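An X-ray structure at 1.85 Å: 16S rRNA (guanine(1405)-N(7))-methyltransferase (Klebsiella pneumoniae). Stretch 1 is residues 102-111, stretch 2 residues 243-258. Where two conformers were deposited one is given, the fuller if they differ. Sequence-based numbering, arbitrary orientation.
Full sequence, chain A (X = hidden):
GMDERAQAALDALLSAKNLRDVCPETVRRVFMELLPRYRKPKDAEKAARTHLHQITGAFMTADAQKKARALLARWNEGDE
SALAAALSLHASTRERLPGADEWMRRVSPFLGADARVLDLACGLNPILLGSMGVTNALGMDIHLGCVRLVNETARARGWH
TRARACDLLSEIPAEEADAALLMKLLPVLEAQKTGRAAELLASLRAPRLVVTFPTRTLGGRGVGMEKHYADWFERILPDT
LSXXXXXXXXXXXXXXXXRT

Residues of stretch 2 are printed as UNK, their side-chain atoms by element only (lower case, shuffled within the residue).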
ATOM      1  N   GLU A 102      -7.042 -11.668 -20.435  1.00 63.09           N
ATOM      2  CA  GLU A 102      -6.898 -10.471 -21.247  1.00 63.24           C
ATOM      3  C   GLU A 102      -5.440  -9.990 -21.298  1.00 58.32           C
ATOM      4  O   GLU A 102      -4.939  -9.618 -22.366  1.00 54.06           O
ATOM      5  CB  GLU A 102      -7.821  -9.388 -20.701  1.00 65.16           C
ATOM      6  CG  GLU A 102      -7.791  -8.166 -21.522  1.00 70.24           C
ATOM      7  CD  GLU A 102      -8.643  -7.031 -20.977  1.00 79.67           C
ATOM      8  OE1 GLU A 102      -9.364  -7.245 -19.977  1.00 86.58           O
ATOM      9  OE2 GLU A 102      -8.593  -5.920 -21.558  1.00 78.17           O
ATOM     10  N   TRP A 103      -4.732 -10.013 -20.153  1.00 56.11           N
ATOM     11  CA  TRP A 103      -3.360  -9.522 -20.107  1.00 53.89           C
ATOM     12  C   TRP A 103      -2.449 -10.333 -21.042  1.00 58.71           C
ATOM     13  O   TRP A 103      -1.665  -9.778 -21.820  1.00 57.30           O
ATOM     14  CB  TRP A 103      -2.864  -9.574 -18.650  1.00 54.48           C
ATOM     15  CG  TRP A 103      -1.631  -8.755 -18.319  1.00 52.65           C
ATOM     16  CD1 TRP A 103      -1.587  -7.521 -17.702  1.00 50.03           C
ATOM     17  CD2 TRP A 103      -0.275  -9.123 -18.573  1.00 54.91           C
ATOM     18  NE1 TRP A 103      -0.285  -7.099 -17.578  1.00 50.50           N
ATOM     19  CE2 TRP A 103       0.540  -8.071 -18.095  1.00 51.65           C
ATOM     20  CE3 TRP A 103       0.333 -10.246 -19.169  1.00 56.94           C
ATOM     21  CZ2 TRP A 103       1.916  -8.099 -18.198  1.00 52.31           C
ATOM     22  CZ3 TRP A 103       1.697 -10.276 -19.277  1.00 58.31           C
ATOM     23  CH2 TRP A 103       2.483  -9.207 -18.790  1.00 56.77           C
ATOM     24  N   MET A 104      -2.525 -11.652 -20.984  1.00 57.81           N
ATOM     25  CA  MET A 104      -1.657 -12.425 -21.865  1.00 66.41           C
ATOM     26  C   MET A 104      -2.073 -12.285 -23.331  1.00 66.45           C
ATOM     27  O   MET A 104      -1.209 -12.151 -24.209  1.00 65.11           O
ATOM     28  CB  MET A 104      -1.654 -13.884 -21.437  1.00 78.07           C
ATOM     29  CG  MET A 104      -0.733 -14.163 -20.277  1.00 81.59           C
ATOM     30  SD  MET A 104       1.010 -14.198 -20.749  1.00 81.87           S
ATOM     31  CE  MET A 104       1.055 -15.633 -21.834  1.00 83.13           C
ATOM     32  N   ARG A 105      -3.383 -12.303 -23.611  1.00 65.24           N
ATOM     33  CA  ARG A 105      -3.852 -12.086 -24.975  0.50 68.37           C
ATOM     34  C   ARG A 105      -3.281 -10.807 -25.566  1.00 66.42           C
ATOM     35  O   ARG A 105      -2.939 -10.760 -26.753  1.00 66.86           O
ATOM     36  CB  ARG A 105      -5.378 -12.033 -25.000  0.50 72.76           C
ATOM     37  CG  ARG A 105      -5.993 -12.132 -26.389  0.50 75.47           C
ATOM     38  CD  ARG A 105      -7.466 -11.781 -26.351  0.50 77.58           C
ATOM     39  NE  ARG A 105      -8.139 -12.405 -25.211  0.50 78.88           N
ATOM     40  CZ  ARG A 105      -8.808 -11.733 -24.277  0.50 77.39           C
ATOM     41  NH1 ARG A 105      -8.914 -10.412 -24.349  0.50 76.38           N
ATOM     42  NH2 ARG A 105      -9.383 -12.384 -23.274  0.50 76.23           N
ATOM     43  N   ARG A 106      -3.221  -9.747 -24.765  1.00 64.03           N
ATOM     44  CA  ARG A 106      -2.717  -8.456 -25.248  1.00 60.79           C
ATOM     45  C   ARG A 106      -1.214  -8.168 -25.142  1.00 60.25           C
ATOM     46  O   ARG A 106      -0.706  -7.296 -25.846  1.00 58.66           O
ATOM     47  CB  ARG A 106      -3.498  -7.313 -24.588  1.00 63.17           C
ATOM     48  CG  ARG A 106      -5.003  -7.389 -24.795  1.00 70.77           C
ATOM     49  CD  ARG A 106      -5.550  -6.083 -25.346  1.00 73.77           C
ATOM     50  NE  ARG A 106      -6.442  -5.421 -24.398  1.00 79.52           N
ATOM     51  CZ  ARG A 106      -6.827  -4.153 -24.496  1.00 79.10           C
ATOM     52  NH1 ARG A 106      -7.642  -3.633 -23.587  1.00 79.21           N
ATOM     53  NH2 ARG A 106      -6.400  -3.403 -25.502  1.00 77.35           N
ATOM     54  N   VAL A 107      -0.504  -8.884 -24.279  1.00 58.86           N
ATOM     55  CA  VAL A 107       0.934  -8.636 -24.105  1.00 56.56           C
ATOM     56  C   VAL A 107       1.806  -9.719 -24.750  1.00 56.16           C
ATOM     57  O   VAL A 107       2.898  -9.419 -25.247  1.00 52.19           O
ATOM     58  CB  VAL A 107       1.308  -8.466 -22.605  1.00 52.69           C
ATOM     59  CG1 VAL A 107       2.802  -8.371 -22.429  1.00 49.29           C
ATOM     60  CG2 VAL A 107       0.659  -7.223 -22.028  1.00 54.68           C
ATOM     61  N   SER A 108       1.400 -10.988 -24.691  1.00 57.83           N
ATOM     62  CA  SER A 108       2.331 -12.042 -25.098  1.00 62.15           C
ATOM     63  C   SER A 108       2.777 -11.962 -26.558  1.00 62.54           C
ATOM     64  O   SER A 108       3.966 -12.233 -26.815  1.00 65.35           O
ATOM     65  CB  SER A 108       1.758 -13.441 -24.815  1.00 63.96           C
ATOM     66  OG  SER A 108       0.501 -13.618 -25.394  1.00 70.03           O
ATOM     67  N   PRO A 109       1.930 -11.631 -27.545  1.00 62.37           N
ATOM     68  CA  PRO A 109       2.486 -11.492 -28.898  1.00 61.58           C
ATOM     69  C   PRO A 109       3.608 -10.471 -28.962  1.00 57.28           C
ATOM     70  O   PRO A 109       4.503 -10.603 -29.809  1.00 57.74           O
ATOM     71  CB  PRO A 109       1.271 -11.099 -29.766  1.00 64.68           C
ATOM     72  CG  PRO A 109       0.202 -10.648 -28.831  1.00 63.67           C
ATOM     73  CD  PRO A 109       0.465 -11.463 -27.547  1.00 60.98           C
ATOM     74  N   PHE A 110       3.614  -9.472 -28.063  1.00 50.36           N
ATOM     75  CA  PHE A 110       4.724  -8.537 -28.034  1.00 48.75           C
ATOM     76  C   PHE A 110       5.998  -9.199 -27.541  1.00 51.66           C
ATOM     77  O   PHE A 110       7.101  -8.780 -27.937  1.00 49.80           O
ATOM     78  CB  PHE A 110       4.360  -7.345 -27.158  1.00 47.01           C
ATOM     79  CG  PHE A 110       5.327  -6.204 -27.233  1.00 46.19           C
ATOM     80  CD1 PHE A 110       6.037  -5.831 -26.115  1.00 44.81           C
ATOM     81  CD2 PHE A 110       5.473  -5.466 -28.405  1.00 49.44           C
ATOM     82  CE1 PHE A 110       6.891  -4.744 -26.146  1.00 47.24           C
ATOM     83  CE2 PHE A 110       6.337  -4.392 -28.457  1.00 49.06           C
ATOM     84  CZ  PHE A 110       7.037  -4.018 -27.310  1.00 50.81           C
ATOM     85  N   LEU A 111       5.889 -10.183 -26.639  1.00 54.19           N
ATOM     86  CA  LEU A 111       7.105 -10.755 -26.052  1.00 56.33           C
ATOM     87  C   LEU A 111       7.794 -11.661 -27.068  1.00 58.85           C
ATOM     88  O   LEU A 111       9.029 -11.690 -27.167  1.00 55.47           O
ATOM     89  CB  LEU A 111       6.776 -11.561 -24.787  1.00 53.36           C
ATOM     90  CG  LEU A 111       6.026 -10.903 -23.622  1.00 55.14           C
ATOM     91  CD1 LEU A 111       5.727 -11.946 -22.576  1.00 57.69           C
ATOM     92  CD2 LEU A 111       6.868  -9.780 -23.000  1.00 50.34           C
ATOM     93  N   UNK A 243       6.982   4.306 -27.399  1.00 47.46           N
ATOM     94  CA  UNK A 243       5.770   3.578 -27.053  1.00 43.05           C
ATOM     95  C   UNK A 243       5.166   2.991 -28.323  1.00 44.98           C
ATOM     96  O   UNK A 243       4.855   3.704 -29.288  1.00 50.87           O
ATOM     97  c   UNK A 243       4.772   4.486 -26.317  1.00 45.63           C
ATOM     98  c   UNK A 243       5.393   4.923 -24.968  1.00 41.29           C
ATOM     99  c   UNK A 243       3.436   3.770 -26.127  1.00 42.88           C
ATOM    100  N   UNK A 244       5.050   1.671 -28.342  1.00 46.79           N
ATOM    101  CA  UNK A 244       4.353   1.014 -29.449  1.00 52.52           C
ATOM    102  C   UNK A 244       2.848   0.945 -29.187  1.00 49.95           C
ATOM    103  O   UNK A 244       2.058   1.088 -30.122  1.00 48.98           O
ATOM    104  n   UNK A 244       5.091  -1.955 -32.392  1.00 81.62           N
ATOM    105  c   UNK A 244       5.382  -3.257 -32.443  1.00 83.90           C
ATOM    106  c   UNK A 244       3.978  -1.402 -30.245  1.00 66.81           C
ATOM    107  n   UNK A 244       6.520  -3.675 -32.995  1.00 86.47           N
ATOM    108  n   UNK A 244       4.532  -4.145 -31.938  1.00 82.64           N
ATOM    109  c   UNK A 244       4.951  -0.382 -29.681  1.00 56.27           C
ATOM    110  c   UNK A 244       3.872  -1.408 -31.790  1.00 76.48           C
ATOM    111  N   UNK A 245       2.430   0.768 -27.933  1.00 46.38           N
ATOM    112  CA  UNK A 245       1.018   0.626 -27.607  1.00 48.49           C
ATOM    113  C   UNK A 245       0.791   0.922 -26.129  1.00 49.48           C
ATOM    114  O   UNK A 245       1.696   0.739 -25.308  1.00 42.93           O
ATOM    115  c   UNK A 245       0.510  -0.775 -27.907  1.00 54.84           C
ATOM    116  c   UNK A 245      -0.993  -0.809 -28.142  1.00 67.34           C
ATOM    117  o   UNK A 245      -1.671   0.244 -28.023  1.00 65.69           O
ATOM    118  o   UNK A 245      -1.487  -1.889 -28.503  1.00 73.03           O
ATOM    119  N   UNK A 246      -0.455   1.307 -25.794  1.00 47.77           N
ATOM    120  CA  UNK A 246      -0.894   1.557 -24.430  1.00 47.61           C
ATOM    121  C   UNK A 246      -2.333   1.060 -24.246  1.00 51.92           C
ATOM    122  O   UNK A 246      -3.187   1.291 -25.117  1.00 53.28           O
ATOM    123  n   UNK A 246      -4.246   6.377 -20.237  1.00 59.74           N
ATOM    124  c   UNK A 246      -3.227   6.280 -21.100  1.00 56.69           C
ATOM    125  c   UNK A 246      -1.659   3.389 -22.878  1.00 51.72           C
ATOM    126  c   UNK A 246      -0.830   3.052 -24.110  1.00 49.57           C
ATOM    127  n   UNK A 246      -2.462   7.357 -21.351  1.00 57.27           N
ATOM    128  c   UNK A 246      -1.897   4.887 -22.685  1.00 57.39           C
ATOM    129  n   UNK A 246      -2.985   5.115 -21.715  1.00 55.98           N
ATOM    130  N   UNK A 247      -2.619   0.404 -23.114  1.00 43.48           N
ATOM    131  CA  UNK A 247      -4.000   0.001 -22.803  1.00 45.99           C
ATOM    132  C   UNK A 247      -4.090  -0.346 -21.321  1.00 42.53           C
ATOM    133  O   UNK A 247      -3.068  -0.564 -20.666  1.00 40.78           O
ATOM    134  c   UNK A 247      -1.508  -4.355 -23.427  1.00 55.56           C
ATOM    135  c   UNK A 247      -3.403  -3.209 -22.521  1.00 57.05           C
ATOM    136  c   UNK A 247      -2.451  -2.459 -24.584  1.00 63.78           C
ATOM    137  c   UNK A 247      -2.449  -4.220 -22.434  1.00 55.68           C
ATOM    138  c   UNK A 247      -4.427  -1.205 -23.652  1.00 53.26           C
ATOM    139  c   UNK A 247      -1.498  -3.486 -24.502  1.00 58.40           C
ATOM    140  c   UNK A 247      -3.431  -2.326 -23.599  1.00 59.04           C
ATOM    141  N   UNK A 248      -5.318  -0.396 -20.791  1.00 44.04           N
ATOM    142  CA  UNK A 248      -5.516  -0.685 -19.367  1.00 48.48           C
ATOM    143  C   UNK A 248      -6.291  -1.986 -19.140  1.00 53.67           C
ATOM    144  O   UNK A 248      -7.393  -2.145 -19.663  1.00 59.60           O
ATOM    145  c   UNK A 248      -6.505   0.206 -17.214  1.00 52.70           C
ATOM    146  c   UNK A 248      -6.237   0.483 -18.693  1.00 55.69           C
ATOM    147  o   UNK A 248      -5.406   1.649 -18.794  1.00 54.03           O
ATOM    148  N   UNK A 249      -5.728  -2.881 -18.314  1.00 52.73           N
ATOM    149  CA  UNK A 249      -6.248  -4.232 -18.010  1.00 59.56           C
ATOM    150  C   UNK A 249      -6.330  -4.360 -16.492  1.00 56.10           C
ATOM    151  O   UNK A 249      -5.289  -4.399 -15.826  1.00 48.61           O
ATOM    152  c   UNK A 249      -4.802  -5.039 -19.955  1.00 62.79           C
ATOM    153  c   UNK A 249      -6.014  -6.709 -18.446  1.00 66.33           C
ATOM    154  c   UNK A 249      -5.327  -5.342 -18.550  1.00 61.88           C
ATOM    155  N   UNK A 250      -7.536  -4.410 -15.938  1.00 53.10           N
ATOM    156  CA  UNK A 250      -7.731  -4.776 -14.527  1.00 64.71           C
ATOM    157  C   UNK A 250      -6.952  -3.857 -13.563  1.00 64.01           C
ATOM    158  O   UNK A 250      -6.209  -4.302 -12.674  1.00 64.61           O
ATOM    159  c   UNK A 250      -7.369  -6.252 -14.321  1.00 73.40           C
ATOM    160  o   UNK A 250      -7.384  -6.608 -12.951  1.00 78.87           O
ATOM    161  N   UNK A 251      -7.157  -2.551 -13.743  1.00 56.34           N
ATOM    162  CA  UNK A 251      -6.539  -1.473 -12.957  1.00 51.97           C
ATOM    163  C   UNK A 251      -5.023  -1.474 -13.087  1.00 48.43           C
ATOM    164  O   UNK A 251      -4.320  -1.106 -12.136  1.00 49.38           O
ATOM    165  o   UNK A 251      -9.153  -1.814 -10.591  1.00 66.64           O
ATOM    166  o   UNK A 251      -8.822   0.098 -11.660  1.00 75.13           O
ATOM    167  c   UNK A 251      -8.418  -1.040 -11.236  1.00 70.12           C
ATOM    168  c   UNK A 251      -6.946  -1.515 -11.475  1.00 60.98           C
ATOM    169  N   UNK A 252      -4.512  -1.911 -14.247  1.00 39.37           N
ATOM    170  CA  UNK A 252      -3.091  -1.800 -14.569  1.00 35.01           C
ATOM    171  C   UNK A 252      -2.982  -1.081 -15.907  1.00 34.98           C
ATOM    172  O   UNK A 252      -3.511  -1.572 -16.900  1.00 36.93           O
ATOM    173  c   UNK A 252      -2.441  -3.208 -14.633  1.00 35.61           C
ATOM    174  c   UNK A 252      -0.280  -4.515 -14.596  1.00 37.71           C
ATOM    175  o   UNK A 252       0.916  -4.567 -14.268  1.00 38.64           O
ATOM    176  o   UNK A 252      -0.983  -5.530 -14.686  1.00 40.27           O
ATOM    177  c   UNK A 252      -0.927  -3.164 -14.850  1.00 34.23           C
ATOM    178  N   UNK A 253      -2.306   0.072 -15.927  1.00 34.35           N
ATOM    179  CA  UNK A 253      -2.000   0.764 -17.182  1.00 36.80           C
ATOM    180  C   UNK A 253      -0.736   0.161 -17.778  1.00 33.65           C
ATOM    181  O   UNK A 253       0.320   0.196 -17.131  1.00 33.24           O
ATOM    182  c   UNK A 253      -1.163   3.119 -18.055  1.00 37.93           C
ATOM    183  c   UNK A 253      -0.873   4.505 -17.447  1.00 37.14           C
ATOM    184  c   UNK A 253      -1.776   2.253 -16.917  1.00 35.18           C
ATOM    185  c   UNK A 253      -2.070   3.188 -19.285  1.00 38.78           C
ATOM    186  N   UNK A 254      -0.828  -0.353 -19.010  1.00 34.62           N
ATOM    187  CA  UNK A 254       0.242  -1.156 -19.618  1.00 39.39           C
ATOM    188  C   UNK A 254       0.762  -0.420 -20.853  1.00 32.73           C
ATOM    189  O   UNK A 254      -0.020  -0.001 -21.685  1.00 34.28           O
ATOM    190  c   UNK A 254      -0.257  -2.556 -20.041  1.00 39.89           C
ATOM    191  c   UNK A 254       0.940  -3.397 -20.647  1.00 39.96           C
ATOM    192  c   UNK A 254      -0.929  -3.294 -18.873  1.00 34.80           C
ATOM    193  N   UNK A 255       2.081  -0.289 -20.958  1.00 33.25           N
ATOM    194  CA  UNK A 255       2.780   0.275 -22.111  1.00 34.06           C
ATOM    195  C   UNK A 255       3.661  -0.794 -22.746  1.00 38.70           C
ATOM    196  O   UNK A 255       4.444  -1.444 -22.049  1.00 33.73           O
ATOM    197  c   UNK A 255       2.774   3.637 -22.320  1.00 40.64           C
ATOM    198  c   UNK A 255       2.129   4.847 -21.978  1.00 37.58           C
ATOM    199  c   UNK A 255       2.007   4.150 -19.717  1.00 35.47           C
ATOM    200  o   UNK A 255       1.129   6.253 -20.311  1.00 39.39           O
ATOM    201  c   UNK A 255       2.651   2.961 -20.039  1.00 36.17           C
ATOM    202  c   UNK A 255       3.735   1.396 -21.691  1.00 33.60           C
ATOM    203  c   UNK A 255       3.035   2.689 -21.350  1.00 36.14           C
ATOM    204  c   UNK A 255       1.760   5.061 -20.662  1.00 33.30           C
ATOM    205  N   UNK A 256       3.571  -0.942 -24.067  1.00 39.74           N
ATOM    206  CA  UNK A 256       4.503  -1.783 -24.813  1.00 40.65           C
ATOM    207  C   UNK A 256       5.510  -0.848 -25.473  1.00 38.77           C
ATOM    208  O   UNK A 256       5.123   0.029 -26.254  1.00 44.00           O
ATOM    209  c   UNK A 256       1.897  -4.270 -26.505  1.00 48.57           C
ATOM    210  c   UNK A 256       2.545  -3.431 -25.357  1.00 45.62           C
ATOM    211  c   UNK A 256       3.740  -2.604 -25.867  1.00 45.86           C
ATOM    212  c   UNK A 256       2.958  -4.323 -24.181  1.00 45.31           C
ATOM    213  N   UNK A 257       6.779  -1.040 -25.184  1.00 37.82           N
ATOM    214  CA  UNK A 257       7.808  -0.057 -25.467  1.00 38.03           C
ATOM    215  C   UNK A 257       8.887  -0.722 -26.302  1.00 43.16           C
ATOM    216  O   UNK A 257       9.349  -1.815 -25.965  1.00 40.38           O
ATOM    217  c   UNK A 257       8.400   0.489 -24.161  1.00 41.99           C
ATOM    218  c   UNK A 257       9.540   1.448 -24.434  1.00 43.32           C
ATOM    219  c   UNK A 257       7.281   1.117 -23.329  1.00 33.49           C
ATOM    220  N   UNK A 258       9.333  -0.025 -27.336  1.00 44.97           N
ATOM    221  CA  UNK A 258      10.270  -0.586 -28.297  1.00 50.38           C
ATOM    222  C   UNK A 258      11.511   0.281 -28.382  1.00 53.10           C
ATOM    223  O   UNK A 258      11.446   1.509 -28.260  1.00 50.47           O
ATOM    224  o   UNK A 258       8.731  -0.975 -32.166  1.00 77.47           O
ATOM    225  c   UNK A 258       9.957  -1.941 -30.372  1.00 70.30           C
ATOM    226  c   UNK A 258       9.205  -2.033 -31.676  1.00 77.05           C
ATOM    227  o   UNK A 258       9.116  -3.159 -32.201  1.00 82.41           O
ATOM    228  c   UNK A 258       9.618  -0.703 -29.656  1.00 57.93           C
TER
HETATM  229  O   HOH W   1      -9.349  -3.796 -20.148  1.00 59.91           O

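Position 243 carries three carbons, one bearing the other two, and stays clear of the helix 102-111; this is Val 243. Position 244 has three carbons, a nitrogen, then a carbon with two more nitrogens, and its planar end lies with one face toward the ring of Phe 110: Arg 244, whose NH1 is 3.9 Å from Phe 110 CD2. At 245 two carbons end in two oxygens, out of contact with the helix, giving Asp 245. Position 246 repeats the pattern of 244, but its CB points away from the helix; it is Arg 246.

At 247 one carbon leads to a six-carbon ring without oxygen, which lies beneath the guanidinium of Arg 106 and meets Val 107 at its edge. This is Phe 247, its centre 4.5 Å from that of the guanidinium and the planes at 22°; its CZ is 3.9 Å from Val 107 CG2. Position 248 has one carbon bearing an oxygen and a carbon, and its CA-to-CB bond points away: Thr 248. Water 1 joins its backbone to the helix, donating to Thr 248 O (2.6 Å from the water O) and to Glu 102 OE2 (2.7 Å from the water O).

Position 249, three carbons forked at the first, packs against Glu 102 and Trp 103; it is Val 249, with CG1 3.7 Å from Glu 102 CD and 4.3 Å from Trp 103 CB. Positions 250, one carbon and one oxygen, and 251, two carbons and two oxygens, make no contact: Ser 250 and Asp 251. At 252 three carbons end in two oxygens near the indole: Glu 252, with OE1 3.4 Å from Trp 103 NE1.

Position 253, four carbons forked at the second, is out of reach: Leu 253. Position 254, three carbons forked at the first, touches Trp 103 and Val 107: Val 254, with CG1 4.1 Å from Val 107 CG2. At 255 one carbon leads to a six-carbon ring bearing one oxygen, out of reach of the helix: Tyr 255. At 256 four carbons fork at the second, and the first sits over the Phe 110 ring: Leu 256, with CB 3.8 Å from the ring centroid. At 257, three carbons are forked at the first, and the CA-to-CB bond points away from the helix: Val 257, whose O lies 3.5 Å from Phe 110 CZ. Position 258, three carbons and two oxygens, is Glu 258, salt-bridged to Arg 244.

The contact is thus chiefly apolar: Trp 103, Val 107 and Phe 110 pack on the hairpin, while Arg 106, held by Glu 102 through a salt bridge, lies flat on Phe 247.

Stretch 2, residues 243-258: VRDRFTVSDELVYLVE
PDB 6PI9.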